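Local coordinates for heavy-metal chelation domain-containing protein (Pyrococcus horikoshii, PDB 3NPG) that is of unknown function but may take part in heavy-metal chelation, at residues Glu109-Gln113 against Asp114-Arg118; Tyr159-Leu162 against Pro163-Gly167. All coordinates share one frame; numbering follows the deposited sequence.

Contact 1 (Glu109-Gln113 against Asp114-Arg118); sequences ELIQQ and DEIKR
Ile111 and Ile116 meet by their aliphatic branches, CG2 of Ile111 lying 4.3 Å from CG1 of Ile116. The two side chains set out differently. The CB of Ile116 points toward the helix end, while that of Ile111 points away from the chain that follows, and its CG2 methyl alone reaches back. CG1 of Ile116 stands beside the backbone N (chi1 -46°), which brings this branch to the methyl. The turn between them is closed by the backbone: Asp114 N donates to Ile111 O over 3.1 Å, with an N-H...O angle of 159°. The bond spans three residues, as in a 3-10 turn. Gln113 N divides its weak bonds between Glu109 O and Leu110 O. The segment links helix 107-112 to strand 118-122, the first strand of the mixed, Rossmann-like sheet. The Asp114 carboxylate lies against the Gln113 peptide, with CG 3.6 Å from Gln113 C. Its OD2 comes within 3.9 Å of Leu110 O. Both are acceptors, and no hydrogen bond joins them. Gln113 shares little of this. Its CB is 3.5 Å from Asp114 N, but the extended chain beyond carries the amide away, and the side chain touches Ile105. On the buried side, Leu110 packs on Val194, and Ile111 and Asp114 pack on Leu192, both in strand 192-196.

Contact 2 (Tyr159-Leu162 against Pro163-Gly167); sequences YHIL and PEVDG
Ile161 O accepts a hydrogen bond from Glu164 N at 2.9 Å, with an N-H...O angle of 155°. Next along, Val165 N reaches Leu162 O at 3.4 Å, a weak bond. Both span three residues. Pro163 has no N-H to give, and its CD lies 3.5 Å from Tyr159 O. That oxygen is bound instead by Arg186 NE, while the guanidinium of Arg186 also makes a cation-pi contact with the Tyr159 ring. The segment ends helix 158-161 and leads into strand 167-171. This is the Rossmann-like crossover, which carries the chain from the edge strand 152-153 past strands 137-141 and 118-122 to strand 167-171, on the far side of 118-122. Packing follows the same turn. CG1 of Val165 meets CG2 of Ile161 at 4.2 Å. CB of Glu164 lies 3.4 Å from Ile161 O, and CG, beside the backbone N, stays near the carbonyls of Ile161 and His160. CB of Leu162 lies alongside the Pro163 ring, 3.7 Å from CD, and the rest of Leu162 goes inward to Ala120 and Ile122 and to Met182 and Ile183 of helix 180-186. At the outer end the His160 ring has Tyr159 CD2 over one face, near its rim, and its NE2 bonds to Gly178 O of the second subunit.

Overall arrangement
Both contacts close a helix and lead into a parallel strand of the same Rossmann-like sheet: contact 1 into strand 118-122, contact 2 into strand 167-171. Their centres lie about 15 Å apart. The strands are neighbours, so the contacts join directly: Arg118 N probably bonds to Asp166 OD2 and Arg118 O to Gly167 N. Both are partly buried. Contact 1 packs its isoleucine and leucine side on strand 192-196 and the loop before it, with glutamines at its surface, and meets no other chain of the assembly. Contact 2 has a proline in its turn, rests on helix 180-186 and strand 118-122, and also meets the second subunit through Tyr159 and His160.

Contact 1 (Glu109-Gln113 against Asp114-Arg118)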
ATOM      1  N   GLU A 109     -11.633  -1.676 -30.367  1.00 44.45           N
ATOM      2  CA  GLU A 109     -12.374  -1.730 -31.645  1.00 44.84           C
ATOM      3  C   GLU A 109     -13.808  -1.274 -31.439  1.00 48.36           C
ATOM      4  O   GLU A 109     -14.363  -0.569 -32.289  1.00 49.36           O
ATOM      5  CB  GLU A 109     -12.382  -3.166 -32.215  1.00 46.34           C
ATOM      6  CG  GLU A 109     -11.014  -3.711 -32.575  1.00 58.78           C
ATOM      7  CD  GLU A 109     -11.040  -5.146 -33.073  1.00 77.40           C
ATOM      8  OE1 GLU A 109     -11.726  -5.412 -34.087  1.00 68.29           O
ATOM      9  OE2 GLU A 109     -10.371  -6.002 -32.450  1.00 66.23           O
ATOM     10  N   LEU A 110     -14.429  -1.722 -30.326  1.00 42.85           N
ATOM     11  CA  LEU A 110     -15.808  -1.396 -29.974  1.00 42.04           C
ATOM     12  C   LEU A 110     -16.004   0.124 -29.817  1.00 46.10           C
ATOM     13  O   LEU A 110     -17.011   0.665 -30.286  1.00 45.66           O
ATOM     14  CB  LEU A 110     -16.200  -2.132 -28.673  1.00 41.08           C
ATOM     15  CG  LEU A 110     -17.660  -2.005 -28.238  1.00 45.40           C
ATOM     16  CD1 LEU A 110     -18.566  -2.908 -29.071  1.00 45.90           C
ATOM     17  CD2 LEU A 110     -17.811  -2.327 -26.789  1.00 46.09           C
ATOM     18  N   ILE A 111     -15.025   0.811 -29.176  1.00 42.95           N
ATOM     19  CA  ILE A 111     -15.063   2.268 -28.969  1.00 43.45           C
ATOM     20  C   ILE A 111     -14.981   3.010 -30.305  1.00 49.14           C
ATOM     21  O   ILE A 111     -15.664   4.018 -30.492  1.00 49.52           O
ATOM     22  CB  ILE A 111     -13.924   2.725 -28.004  1.00 46.19           C
ATOM     23  CG1 ILE A 111     -13.868   1.862 -26.707  1.00 45.68           C
ATOM     24  CG2 ILE A 111     -14.020   4.223 -27.694  1.00 47.53           C
ATOM     25  CD1 ILE A 111     -15.147   1.867 -25.826  1.00 51.08           C
ATOM     26  N   GLN A 112     -14.139   2.513 -31.228  1.00 46.63           N
ATOM     27  CA  GLN A 112     -13.949   3.131 -32.543  1.00 48.05           C
ATOM     28  C   GLN A 112     -15.229   3.087 -33.398  1.00 52.97           C
ATOM     29  O   GLN A 112     -15.413   3.940 -34.266  1.00 53.73           O
ATOM     30  CB  GLN A 112     -12.771   2.476 -33.286  1.00 49.90           C
ATOM     31  CG  GLN A 112     -11.407   2.786 -32.658  1.00 70.86           C
ATOM     32  CD  GLN A 112     -10.294   1.970 -33.279  1.00 97.01           C
ATOM     33  OE1 GLN A 112     -10.302   0.728 -33.251  1.00 92.44           O
ATOM     34  NE2 GLN A 112      -9.274   2.649 -33.785  1.00 92.29           N
ATOM     35  N   GLN A 113     -16.134   2.120 -33.116  1.00 49.03           N
ATOM     36  CA  GLN A 113     -17.409   1.974 -33.839  1.00 49.34           C
ATOM     37  C   GLN A 113     -18.396   3.113 -33.501  1.00 53.35           C
ATOM     38  O   GLN A 113     -19.410   3.274 -34.195  1.00 54.05           O
ATOM     39  CB  GLN A 113     -18.056   0.604 -33.533  1.00 50.28           C
ATOM     40  CG  GLN A 113     -17.269  -0.598 -34.075  1.00 60.61           C
ATOM     41  CD  GLN A 113     -17.841  -1.924 -33.603  1.00 74.64           C
ATOM     42  OE1 GLN A 113     -18.934  -1.997 -33.017  1.00 68.60           O
ATOM     43  NE2 GLN A 113     -17.112  -2.999 -33.846  1.00 65.75           N
ATOM     44  N   ASP A 114     -18.108   3.893 -32.431  1.00 48.71           N
ATOM     45  CA  ASP A 114     -18.981   4.990 -31.997  1.00 48.59           C
ATOM     46  C   ASP A 114     -18.267   6.356 -32.020  1.00 50.94           C
ATOM     47  O   ASP A 114     -17.048   6.418 -32.220  1.00 49.96           O
ATOM     48  CB  ASP A 114     -19.561   4.699 -30.596  1.00 50.02           C
ATOM     49  CG  ASP A 114     -20.461   3.478 -30.556  1.00 63.52           C
ATOM     50  OD1 ASP A 114     -21.316   3.337 -31.465  1.00 65.97           O
ATOM     51  OD2 ASP A 114     -20.331   2.675 -29.600  1.00 67.89           O
ATOM     52  N   GLU A 115     -19.042   7.453 -31.835  1.00 46.96           N
ATOM     53  CA  GLU A 115     -18.507   8.816 -31.828  1.00 46.64           C
ATOM     54  C   GLU A 115     -18.312   9.306 -30.380  1.00 48.61           C
ATOM     55  O   GLU A 115     -19.210   9.938 -29.809  1.00 48.80           O
ATOM     56  CB  GLU A 115     -19.443   9.765 -32.608  1.00 49.19           C
ATOM     57  CG  GLU A 115     -18.787  11.074 -33.024  1.00 62.17           C
ATOM     58  CD  GLU A 115     -17.755  10.962 -34.135  1.00 86.53           C
ATOM     59  OE1 GLU A 115     -17.873  10.037 -34.973  1.00 83.06           O
ATOM     60  OE2 GLU A 115     -16.866  11.841 -34.204  1.00 81.69           O
ATOM     61  N   ILE A 116     -17.142   8.986 -29.781  1.00 42.45           N
ATOM     62  CA  ILE A 116     -16.824   9.362 -28.392  1.00 40.53           C
ATOM     63  C   ILE A 116     -15.734  10.450 -28.372  1.00 41.69           C
ATOM     64  O   ILE A 116     -14.870  10.461 -29.241  1.00 41.70           O
ATOM     65  CB  ILE A 116     -16.402   8.097 -27.559  1.00 42.52           C
ATOM     66  CG1 ILE A 116     -17.377   6.895 -27.785  1.00 42.59           C
ATOM     67  CG2 ILE A 116     -16.240   8.424 -26.067  1.00 42.57           C
ATOM     68  CD1 ILE A 116     -18.870   7.151 -27.383  1.00 52.10           C
ATOM     69  N   LYS A 117     -15.805  11.385 -27.395  1.00 35.96           N
ATOM     70  CA  LYS A 117     -14.805  12.456 -27.247  1.00 35.06           C
ATOM     71  C   LYS A 117     -13.937  12.220 -26.004  1.00 36.59           C
ATOM     72  O   LYS A 117     -12.703  12.239 -26.095  1.00 36.03           O
ATOM     73  CB  LYS A 117     -15.491  13.843 -27.174  1.00 37.62           C
ATOM     74  CG  LYS A 117     -14.508  15.005 -26.990  1.00 39.98           C
ATOM     75  CD  LYS A 117     -15.217  16.355 -26.929  1.00 40.95           C
ATOM     76  CE  LYS A 117     -14.253  17.502 -26.703  1.00 35.47           C
ATOM     77  NZ  LYS A 117     -13.367  17.726 -27.873  1.00 33.13           N
ATOM     78  N   ARG A 118     -14.585  12.027 -24.840  1.00 31.10           N
ATOM     79  CA  ARG A 118     -13.893  11.791 -23.581  1.00 29.19           C
ATOM     80  C   ARG A 118     -14.209  10.424 -23.036  1.00 31.37           C
ATOM     81  O   ARG A 118     -15.374  10.032 -22.981  1.00 31.36           O
ATOM     82  CB  ARG A 118     -14.235  12.874 -22.556  1.00 27.47           C
ATOM     83  CG  ARG A 118     -13.518  14.184 -22.814  1.00 34.56           C
ATOM     84  CD  ARG A 118     -13.841  15.217 -21.768  1.00 43.24           C
ATOM     85  NE  ARG A 118     -15.183  15.760 -21.945  1.00 51.03           N
ATOM     86  CZ  ARG A 118     -15.452  16.848 -22.653  1.00 60.23           C
ATOM     87  NH1 ARG A 118     -14.471  17.530 -23.236  1.00 40.73           N
ATOM     88  NH2 ARG A 118     -16.698  17.278 -22.768  1.00 49.19           N
TER

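Contact 2 (Tyr159-Leu162 against Pro163-Gly167)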
ATOM      1  N   TYR A 159     -16.066  10.104  -8.992  1.00 28.34           N
ATOM      2  CA  TYR A 159     -17.348  10.734  -8.656  1.00 28.12           C
ATOM      3  C   TYR A 159     -17.542  12.086  -9.378  1.00 33.24           C
ATOM      4  O   TYR A 159     -18.668  12.436  -9.734  1.00 32.81           O
ATOM      5  CB  TYR A 159     -17.461  10.917  -7.128  1.00 28.71           C
ATOM      6  CG  TYR A 159     -18.841  11.322  -6.659  1.00 29.80           C
ATOM      7  CD1 TYR A 159     -19.792  10.365  -6.318  1.00 31.48           C
ATOM      8  CD2 TYR A 159     -19.180  12.663  -6.501  1.00 30.96           C
ATOM      9  CE1 TYR A 159     -21.064  10.732  -5.878  1.00 32.23           C
ATOM     10  CE2 TYR A 159     -20.453  13.043  -6.076  1.00 32.40           C
ATOM     11  CZ  TYR A 159     -21.394  12.073  -5.767  1.00 39.30           C
ATOM     12  OH  TYR A 159     -22.648  12.441  -5.346  1.00 40.26           O
ATOM     13  N   HIS A 160     -16.440  12.826  -9.613  1.00 30.45           N
ATOM     14  CA  HIS A 160     -16.501  14.153 -10.227  1.00 30.76           C
ATOM     15  C   HIS A 160     -16.238  14.138 -11.747  1.00 34.12           C
ATOM     16  O   HIS A 160     -16.710  15.030 -12.449  1.00 34.78           O
ATOM     17  CB  HIS A 160     -15.529  15.112  -9.527  1.00 31.96           C
ATOM     18  CG  HIS A 160     -15.620  15.076  -8.033  1.00 35.50           C
ATOM     19  ND1 HIS A 160     -16.637  15.725  -7.355  1.00 37.82           N
ATOM     20  CD2 HIS A 160     -14.813  14.468  -7.132  1.00 36.91           C
ATOM     21  CE1 HIS A 160     -16.417  15.496  -6.071  1.00 37.28           C
ATOM     22  NE2 HIS A 160     -15.330  14.744  -5.888  1.00 37.11           N
ATOM     23  N   ILE A 161     -15.464  13.150 -12.249  1.00 29.02           N
ATOM     24  CA  ILE A 161     -15.101  13.096 -13.678  1.00 28.18           C
ATOM     25  C   ILE A 161     -16.076  12.243 -14.525  1.00 31.72           C
ATOM     26  O   ILE A 161     -16.368  12.611 -15.667  1.00 32.05           O
ATOM     27  CB  ILE A 161     -13.604  12.698 -13.879  1.00 30.36           C
ATOM     28  CG1 ILE A 161     -12.667  13.754 -13.229  1.00 30.50           C
ATOM     29  CG2 ILE A 161     -13.268  12.503 -15.380  1.00 30.89           C
ATOM     30  CD1 ILE A 161     -11.223  13.327 -13.094  1.00 34.42           C
ATOM     31  N   LEU A 162     -16.632  11.148 -13.939  1.00 27.24           N
ATOM     32  CA  LEU A 162     -17.591  10.271 -14.643  1.00 26.78           C
ATOM     33  C   LEU A 162     -18.798  11.030 -15.274  1.00 30.69           C
ATOM     34  O   LEU A 162     -19.170  10.716 -16.403  1.00 30.26           O
ATOM     35  CB  LEU A 162     -18.083   9.119 -13.737  1.00 26.55           C
ATOM     36  CG  LEU A 162     -17.056   8.016 -13.424  1.00 30.40           C
ATOM     37  CD1 LEU A 162     -17.540   7.135 -12.311  1.00 30.43           C
ATOM     38  CD2 LEU A 162     -16.744   7.184 -14.655  1.00 31.99           C
ATOM     39  N   PRO A 163     -19.382  12.079 -14.607  1.00 27.70           N
ATOM     40  CA  PRO A 163     -20.512  12.798 -15.234  1.00 28.28           C
ATOM     41  C   PRO A 163     -20.118  13.622 -16.471  1.00 32.80           C
ATOM     42  O   PRO A 163     -20.999  14.120 -17.175  1.00 32.91           O
ATOM     43  CB  PRO A 163     -21.028  13.708 -14.101  1.00 30.54           C
ATOM     44  CG  PRO A 163     -20.428  13.159 -12.849  1.00 34.32           C
ATOM     45  CD  PRO A 163     -19.123  12.587 -13.245  1.00 29.28           C
ATOM     46  N   GLU A 164     -18.795  13.760 -16.742  1.00 29.23           N
ATOM     47  CA  GLU A 164     -18.297  14.578 -17.859  1.00 29.98           C
ATOM     48  C   GLU A 164     -17.855  13.748 -19.087  1.00 34.78           C
ATOM     49  O   GLU A 164     -17.575  14.325 -20.148  1.00 35.49           O
ATOM     50  CB  GLU A 164     -17.141  15.493 -17.393  1.00 31.56           C
ATOM     51  CG  GLU A 164     -17.490  16.394 -16.213  1.00 41.62           C
ATOM     52  CD  GLU A 164     -18.604  17.393 -16.456  1.00 57.32           C
ATOM     53  OE1 GLU A 164     -18.750  17.856 -17.610  1.00 50.31           O
ATOM     54  OE2 GLU A 164     -19.299  17.750 -15.479  1.00 52.23           O
ATOM     55  N   VAL A 165     -17.786  12.406 -18.946  1.00 30.07           N
ATOM     56  CA  VAL A 165     -17.308  11.526 -20.025  1.00 28.92           C
ATOM     57  C   VAL A 165     -18.452  10.942 -20.882  1.00 33.28           C
ATOM     58  O   VAL A 165     -19.564  10.741 -20.387  1.00 32.48           O
ATOM     59  CB  VAL A 165     -16.349  10.426 -19.503  1.00 31.55           C
ATOM     60  CG1 VAL A 165     -15.117  11.043 -18.858  1.00 31.05           C
ATOM     61  CG2 VAL A 165     -17.062   9.489 -18.529  1.00 30.93           C
ATOM     62  N   ASP A 166     -18.156  10.650 -22.165  1.00 30.72           N
ATOM     63  CA  ASP A 166     -19.133  10.105 -23.115  1.00 30.97           C
ATOM     64  C   ASP A 166     -19.059   8.581 -23.155  1.00 33.33           C
ATOM     65  O   ASP A 166     -20.016   7.925 -23.573  1.00 32.94           O
ATOM     66  CB  ASP A 166     -18.892  10.677 -24.520  1.00 33.68           C
ATOM     67  CG  ASP A 166     -18.614  12.157 -24.523  1.00 48.29           C
ATOM     68  OD1 ASP A 166     -19.559  12.938 -24.282  1.00 52.30           O
ATOM     69  OD2 ASP A 166     -17.447  12.539 -24.742  1.00 52.01           O
ATOM     70  N   GLY A 167     -17.902   8.038 -22.780  1.00 28.64           N
ATOM     71  CA  GLY A 167     -17.674   6.600 -22.751  1.00 27.47           C
ATOM     72  C   GLY A 167     -16.963   6.147 -21.496  1.00 29.71           C
ATOM     73  O   GLY A 167     -16.128   6.876 -20.954  1.00 28.81           O
TER